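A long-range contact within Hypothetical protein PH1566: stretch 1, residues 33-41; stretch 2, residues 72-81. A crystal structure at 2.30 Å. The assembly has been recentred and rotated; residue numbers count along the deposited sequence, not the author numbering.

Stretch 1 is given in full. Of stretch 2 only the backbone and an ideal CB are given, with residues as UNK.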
ATOM      1  N   LYS A  33      -2.143 -20.884 -16.386  1.00 32.29           N
ATOM      2  CA  LYS A  33      -0.997 -19.938 -16.582  1.00 32.49           C
ATOM      3  C   LYS A  33      -1.391 -18.428 -16.509  1.00 32.13           C
ATOM      4  O   LYS A  33      -2.435 -17.996 -17.050  1.00 31.90           O
ATOM      5  CB  LYS A  33      -0.230 -20.288 -17.865  1.00 33.39           C
ATOM      6  CG  LYS A  33       1.064 -19.497 -18.112  1.00 35.18           C
ATOM      7  CD  LYS A  33       1.798 -19.140 -16.809  1.00 39.47           C
ATOM      8  CE  LYS A  33       2.512 -17.786 -16.895  1.00 37.77           C
ATOM      9  NZ  LYS A  33       3.534 -17.718 -15.824  1.00 40.61           N
ATOM     10  N   GLN A  34      -0.575 -17.663 -15.778  1.00 30.81           N
ATOM     11  CA  GLN A  34      -0.823 -16.241 -15.504  1.00 29.87           C
ATOM     12  C   GLN A  34       0.438 -15.571 -14.990  1.00 28.73           C
ATOM     13  O   GLN A  34       1.165 -16.146 -14.188  1.00 28.44           O
ATOM     14  CB  GLN A  34      -1.922 -16.079 -14.461  1.00 29.37           C
ATOM     15  CG  GLN A  34      -2.569 -14.735 -14.434  1.00 30.88           C
ATOM     16  CD  GLN A  34      -3.661 -14.655 -13.360  1.00 34.18           C
ATOM     17  OE1 GLN A  34      -4.120 -15.680 -12.848  1.00 35.17           O
ATOM     18  NE2 GLN A  34      -4.056 -13.436 -13.004  1.00 32.51           N
ATOM     19  N   GLU A  35       0.674 -14.350 -15.469  1.00 27.93           N
ATOM     20  CA  GLU A  35       1.838 -13.564 -15.137  1.00 27.37           C
ATOM     21  C   GLU A  35       1.465 -12.106 -14.911  1.00 26.35           C
ATOM     22  O   GLU A  35       0.892 -11.462 -15.794  1.00 25.58           O
ATOM     23  CB  GLU A  35       2.859 -13.664 -16.290  1.00 27.78           C
ATOM     24  CG  GLU A  35       4.256 -13.135 -15.982  1.00 28.29           C
ATOM     25  CD  GLU A  35       5.120 -13.027 -17.244  1.00 29.51           C
ATOM     26  OE1 GLU A  35       5.225 -11.901 -17.793  1.00 30.52           O
ATOM     27  OE2 GLU A  35       5.676 -14.066 -17.706  1.00 33.98           O
ATOM     28  N   GLU A  36       1.821 -11.569 -13.742  1.00 25.64           N
ATOM     29  CA  GLU A  36       1.741 -10.117 -13.517  1.00 25.10           C
ATOM     30  C   GLU A  36       3.139  -9.536 -13.421  1.00 24.60           C
ATOM     31  O   GLU A  36       4.046 -10.115 -12.814  1.00 23.66           O
ATOM     32  CB  GLU A  36       0.945  -9.764 -12.254  1.00 25.03           C
ATOM     33  CG  GLU A  36      -0.467 -10.318 -12.216  1.00 28.19           C
ATOM     34  CD  GLU A  36      -1.399  -9.729 -13.293  1.00 33.52           C
ATOM     35  OE1 GLU A  36      -1.315  -8.489 -13.546  1.00 33.66           O
ATOM     36  OE2 GLU A  36      -2.211 -10.511 -13.866  1.00 34.10           O
ATOM     37  N   TYR A  37       3.322  -8.383 -14.032  1.00 24.45           N
ATOM     38  CA  TYR A  37       4.647  -7.773 -14.046  1.00 24.10           C
ATOM     39  C   TYR A  37       4.557  -6.422 -13.376  1.00 23.21           C
ATOM     40  O   TYR A  37       3.726  -5.611 -13.765  1.00 23.68           O
ATOM     41  CB  TYR A  37       5.140  -7.606 -15.487  1.00 23.40           C
ATOM     42  CG  TYR A  37       6.232  -6.578 -15.671  1.00 22.18           C
ATOM     43  CD1 TYR A  37       5.926  -5.223 -15.841  1.00 22.87           C
ATOM     44  CD2 TYR A  37       7.565  -6.959 -15.709  1.00 23.08           C
ATOM     45  CE1 TYR A  37       6.928  -4.261 -16.034  1.00 24.21           C
ATOM     46  CE2 TYR A  37       8.591  -6.016 -15.924  1.00 25.03           C
ATOM     47  CZ  TYR A  37       8.263  -4.670 -16.081  1.00 24.48           C
ATOM     48  OH  TYR A  37       9.257  -3.739 -16.264  1.00 24.03           O
ATOM     49  N   VAL A  38       5.416  -6.164 -12.397  1.00 22.79           N
ATOM     50  CA  VAL A  38       5.481  -4.796 -11.824  1.00 23.12           C
ATOM     51  C   VAL A  38       6.903  -4.275 -11.651  1.00 23.28           C
ATOM     52  O   VAL A  38       7.862  -4.964 -11.938  1.00 23.46           O
ATOM     53  CB  VAL A  38       4.677  -4.650 -10.468  1.00 22.57           C
ATOM     54  CG1 VAL A  38       3.203  -4.968 -10.668  1.00 21.96           C
ATOM     55  CG2 VAL A  38       5.278  -5.480  -9.345  1.00 21.40           C
ATOM     56  N   LYS A  39       7.030  -3.051 -11.162  1.00 24.28           N
ATOM     57  CA  LYS A  39       8.337  -2.487 -10.877  1.00 25.01           C
ATOM     58  C   LYS A  39       8.212  -1.732  -9.575  1.00 25.09           C
ATOM     59  O   LYS A  39       7.312  -0.906  -9.442  1.00 25.40           O
ATOM     60  CB  LYS A  39       8.746  -1.537 -12.023  1.00 25.44           C
ATOM     61  CG  LYS A  39      10.233  -1.205 -12.121  1.00 27.57           C
ATOM     62  CD  LYS A  39      10.660  -1.146 -13.595  1.00 28.45           C
ATOM     63  CE  LYS A  39      12.105  -0.687 -13.752  1.00 32.49           C
ATOM     64  NZ  LYS A  39      12.473  -0.247 -15.157  1.00 32.26           N
ATOM     65  N   ILE A  40       9.099  -2.036  -8.619  1.00 24.97           N
ATOM     66  CA  ILE A  40       9.156  -1.359  -7.315  1.00 24.23           C
ATOM     67  C   ILE A  40      10.497  -0.612  -7.221  1.00 24.97           C
ATOM     68  O   ILE A  40      11.413  -0.917  -7.975  1.00 25.01           O
ATOM     69  CB  ILE A  40       8.933  -2.347  -6.109  1.00 24.59           C
ATOM     70  CG1 ILE A  40      10.147  -3.298  -5.895  1.00 23.42           C
ATOM     71  CG2 ILE A  40       7.620  -3.129  -6.294  1.00 21.89           C
ATOM     72  CD1 ILE A  40      10.126  -4.026  -4.489  1.00 23.87           C
ATOM     73  N   PRO A  41      10.606   0.395  -6.326  1.00 25.27           N
ATOM     74  CA  PRO A  41      11.878   1.129  -6.200  1.00 25.88           C
ATOM     75  C   PRO A  41      13.000   0.225  -5.760  1.00 26.13           C
ATOM     76  O   PRO A  41      12.764  -0.687  -4.970  1.00 26.04           O
ATOM     77  CB  PRO A  41      11.609   2.165  -5.078  1.00 25.26           C
ATOM     78  CG  PRO A  41      10.146   2.193  -4.874  1.00 24.89           C
ATOM     79  CD  PRO A  41       9.564   0.909  -5.409  1.00 25.13           C
ATOM     80  N   UNK A  72      18.556  -5.681  -9.875  1.00 30.27           N
ATOM     81  CA  UNK A  72      19.173  -4.523 -10.500  1.00 30.64           C
ATOM     82  C   UNK A  72      18.157  -3.485 -10.975  1.00 29.85           C
ATOM     83  O   UNK A  72      18.466  -2.290 -11.035  1.00 30.19           O
ATOM     84  CB  UNK A  72      20.033  -4.977 -11.681  1.00 30.64           C
ATOM     85  N   UNK A  73      16.955  -3.934 -11.321  1.00 28.63           N
ATOM     86  CA  UNK A  73      15.985  -3.047 -11.955  1.00 27.20           C
ATOM     87  C   UNK A  73      14.754  -2.787 -11.081  1.00 26.23           C
ATOM     88  O   UNK A  73      14.017  -1.835 -11.310  1.00 26.57           O
ATOM     89  CB  UNK A  73      15.546  -3.641 -13.295  1.00 27.20           C
ATOM     90  N   UNK A  74      14.541  -3.620 -10.078  1.00 24.84           N
ATOM     91  CA  UNK A  74      13.325  -3.530  -9.261  1.00 23.55           C
ATOM     92  C   UNK A  74      12.145  -4.158  -9.968  1.00 22.82           C
ATOM     93  O   UNK A  74      11.044  -4.040  -9.498  1.00 22.41           O
ATOM     94  CB  UNK A  74      13.009  -2.072  -8.921  1.00 23.55           C
ATOM     95  N   UNK A  75      12.390  -4.847 -11.098  1.00 21.59           N
ATOM     96  CA  UNK A  75      11.329  -5.505 -11.822  1.00 20.83           C
ATOM     97  C   UNK A  75      10.882  -6.777 -11.112  1.00 19.72           C
ATOM     98  O   UNK A  75      11.722  -7.576 -10.709  1.00 20.49           O
ATOM     99  CB  UNK A  75      11.782  -5.822 -13.249  1.00 20.83           C
ATOM    100  N   UNK A  76       9.564  -6.978 -10.975  1.00 17.55           N
ATOM    101  CA  UNK A  76       9.042  -8.185 -10.324  1.00 14.59           C
ATOM    102  C   UNK A  76       7.960  -8.849 -11.151  1.00 14.79           C
ATOM    103  O   UNK A  76       7.046  -8.187 -11.636  1.00 13.46           O
ATOM    104  CB  UNK A  76       8.492  -7.847  -8.937  1.00 14.59           C
ATOM    105  N   UNK A  77       8.097 -10.169 -11.304  1.00 15.04           N
ATOM    106  CA  UNK A  77       7.136 -11.028 -11.978  1.00 16.31           C
ATOM    107  C   UNK A  77       6.398 -11.920 -10.966  1.00 16.84           C
ATOM    108  O   UNK A  77       7.018 -12.651 -10.208  1.00 18.10           O
ATOM    109  CB  UNK A  77       7.841 -11.885 -13.031  1.00 16.31           C
ATOM    110  N   UNK A  78       5.072 -11.876 -10.982  1.00 17.86           N
ATOM    111  CA  UNK A  78       4.266 -12.724 -10.153  1.00 18.18           C
ATOM    112  C   UNK A  78       3.592 -13.744 -11.043  1.00 19.24           C
ATOM    113  O   UNK A  78       2.771 -13.397 -11.887  1.00 19.37           O
ATOM    114  CB  UNK A  78       3.245 -11.915  -9.351  1.00 18.18           C
ATOM    115  N   UNK A  79       3.953 -15.008 -10.867  1.00 20.61           N
ATOM    116  CA  UNK A  79       3.459 -16.057 -11.750  1.00 22.18           C
ATOM    117  C   UNK A  79       2.686 -17.141 -10.996  1.00 22.35           C
ATOM    118  O   UNK A  79       2.987 -17.472  -9.843  1.00 21.73           O
ATOM    119  CB  UNK A  79       4.629 -16.689 -12.508  1.00 22.18           C
ATOM    120  N   UNK A  80       1.668 -17.694 -11.651  1.00 22.45           N
ATOM    121  CA  UNK A  80       0.881 -18.708 -10.983  1.00 23.24           C
ATOM    122  C   UNK A  80       1.630 -20.038 -11.089  1.00 23.26           C
ATOM    123  O   UNK A  80       2.499 -20.177 -11.928  1.00 23.07           O
ATOM    124  CB  UNK A  80      -0.522 -18.806 -11.586  1.00 23.24           C
ATOM    125  N   UNK A  81       1.307 -20.979 -10.205  1.00 24.33           N
ATOM    126  CA  UNK A  81       1.843 -22.336 -10.217  1.00 24.86           C
ATOM    127  C   UNK A  81       0.644 -23.320 -10.262  1.00 25.79           C
ATOM    128  O   UNK A  81      -0.524 -22.894 -10.302  1.00 25.50           O
ATOM    129  CB  UNK A  81       2.730 -22.587  -8.996  1.00 24.86           C
TER

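The two backbones run antiparallel, with strand axes 4.6 Å apart at closest approach and N-to-C directions 159° apart. Side chains at 75, 77 and 79 share a face with E35, Y37 and K39, and those at 76 and 78 share the other with E36 and V38.

Position 72 has nothing of stretch 1 within 5.5 Å of its ideal CB, so the contact sets no preference; it is E72.

At position 73 CA-to-CB points sideways, and the ideal CB lies 4.6 Å from K39 CE. A small polar or an acidic residue would suit. The residue is T73, whose OG1 accepts from 75 N at 3.3 Å.

Position 74 is the most restrictive. Its phi is positive (79°), its CA-to-CB direction points toward stretch 1, and an ideal CB would sit 2.2 Å from I40 O, a clash. Glycine alone fits comfortably, and G74 is found. Its O accepts from I40 N at 2.9 Å, while its CA makes a CA-H...O contact of 3.5 Å with I40 O.

Position 75 has its ideal CB 4.2 Å from Y37 CE2 and 4.8 Å from K39 CD. A phenol hydroxyl and a lysine chain invite an acceptor of some length: Glu or Gln, perhaps Asp. E75 reaches back so that Y37 OH donates to E75 OE2 at 2.7 Å, near the plane of the tyrosine ring. Its CG also packs 3.7 Å from K39 CD, and T73 OG1 donates to E75 OE1 at 2.6 Å.

Position 76 is a hydrogen-bonded pair with V38: V38 N donates to 76 O (2.7 Å) and 76 N to V38 O (2.8 Å). The ideal CB is 4.0 Å from V38 CG2 and 5.5 Å from I40 CG2, an apolar setting for Val, Ile or Leu. V76 packs its CB 4.1 Å from V38 CG2 and its CG2 4.3 Å from I40 CG1.

Position 77 lies beside Y37, its ideal CB 4.8 Å from E35 CG. Long or aromatic side chains could cover the tyrosine; a basic one could answer E35. W77 offers its face to the edge of Y37, centroids 5.3 Å apart and planes at 65°, with Y37 CD2 3.7 Å from W77 CE2.

Position 78 exchanges backbone hydrogen bonds with E36, 78 N to E36 O (2.7 Å) and E36 N to 78 O (2.8 Å). V38 CG2 lies 6.7 Å from the ideal CB of 78 on the same face, so a longer apolar side chain such as Ile, Leu or Met would suit. I78 meets it, CD1 4.1 Å from V38 CG2.

Position 79 has K33 NZ 3.6 Å from its ideal CB, so a small polar residue, or an acidic one answering K33, would suit; the aliphatic part of E35 also leaves a place for a methyl. T79 puts its CG2 there, 3.6 Å from E35 CG and 3.4 Å from K33 NZ.

Position 80 points toward stretch 1, and its N donates to Q34 O (3.0 Å). Small polar residues suit; S80 sets OG 3.3 Å from Q34 N.

Position 81 points away and is unconstrained here; it is T81.

Stretch 2 (72-81) ETGEVWITST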
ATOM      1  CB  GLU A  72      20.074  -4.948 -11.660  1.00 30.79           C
ATOM      2  CG  GLU A  72      21.490  -5.392 -11.242  1.00 32.22           C
ATOM      3  CD  GLU A  72      22.481  -5.368 -12.395  1.00 33.02           C
ATOM      4  OE1 GLU A  72      22.258  -4.604 -13.371  1.00 36.76           O
ATOM      5  OE2 GLU A  72      23.501  -6.098 -12.324  1.00 36.73           O
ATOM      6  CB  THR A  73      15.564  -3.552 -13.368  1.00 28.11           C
ATOM      7  OG1 THR A  73      14.860  -4.794 -13.252  1.00 28.19           O
ATOM      8  CG2 THR A  73      16.808  -3.722 -14.333  1.00 26.25           C
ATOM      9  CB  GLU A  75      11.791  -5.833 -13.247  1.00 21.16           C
ATOM     10  CG  GLU A  75      11.742  -4.624 -14.182  1.00 20.47           C
ATOM     11  CD  GLU A  75      12.387  -4.901 -15.514  1.00 19.39           C
ATOM     12  OE1 GLU A  75      13.612  -5.119 -15.538  1.00 20.95           O
ATOM     13  OE2 GLU A  75      11.678  -4.899 -16.541  1.00 18.57           O
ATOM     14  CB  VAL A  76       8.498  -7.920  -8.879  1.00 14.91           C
ATOM     15  CG1 VAL A  76       8.215  -9.250  -8.128  1.00  9.30           C
ATOM     16  CG2 VAL A  76       9.475  -7.011  -8.054  1.00 11.13           C
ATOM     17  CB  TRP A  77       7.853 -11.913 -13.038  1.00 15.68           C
ATOM     18  CG  TRP A  77       8.442 -11.147 -14.167  1.00 16.96           C
ATOM     19  CD1 TRP A  77       7.873 -10.944 -15.383  1.00 16.20           C
ATOM     20  CD2 TRP A  77       9.745 -10.495 -14.219  1.00 16.61           C
ATOM     21  NE1 TRP A  77       8.700 -10.190 -16.168  1.00 15.18           N
ATOM     22  CE2 TRP A  77       9.859  -9.913 -15.494  1.00 14.79           C
ATOM     23  CE3 TRP A  77      10.814 -10.357 -13.310  1.00 16.57           C
ATOM     24  CZ2 TRP A  77      11.000  -9.171 -15.901  1.00 16.48           C
ATOM     25  CZ3 TRP A  77      11.959  -9.633 -13.714  1.00 16.43           C
ATOM     26  CH2 TRP A  77      12.040  -9.052 -15.003  1.00 16.02           C
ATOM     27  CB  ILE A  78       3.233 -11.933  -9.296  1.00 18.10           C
ATOM     28  CG1 ILE A  78       3.923 -10.874  -8.423  1.00 18.26           C
ATOM     29  CG2 ILE A  78       2.406 -12.908  -8.419  1.00 16.06           C
ATOM     30  CD1 ILE A  78       4.107  -9.452  -9.086  1.00 16.72           C
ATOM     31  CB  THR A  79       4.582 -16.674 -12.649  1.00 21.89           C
ATOM     32  OG1 THR A  79       5.665 -17.100 -11.829  1.00 27.86           O
ATOM     33  CG2 THR A  79       5.151 -15.669 -13.608  1.00 23.03           C
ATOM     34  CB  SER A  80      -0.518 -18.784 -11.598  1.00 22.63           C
ATOM     35  OG  SER A  80      -0.436 -19.277 -12.905  1.00 21.53           O
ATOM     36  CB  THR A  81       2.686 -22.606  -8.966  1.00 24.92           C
ATOM     37  OG1 THR A  81       1.829 -22.674  -7.824  1.00 25.96           O
ATOM     38  CG2 THR A  81       3.720 -21.518  -8.732  1.00 24.70           C
TER
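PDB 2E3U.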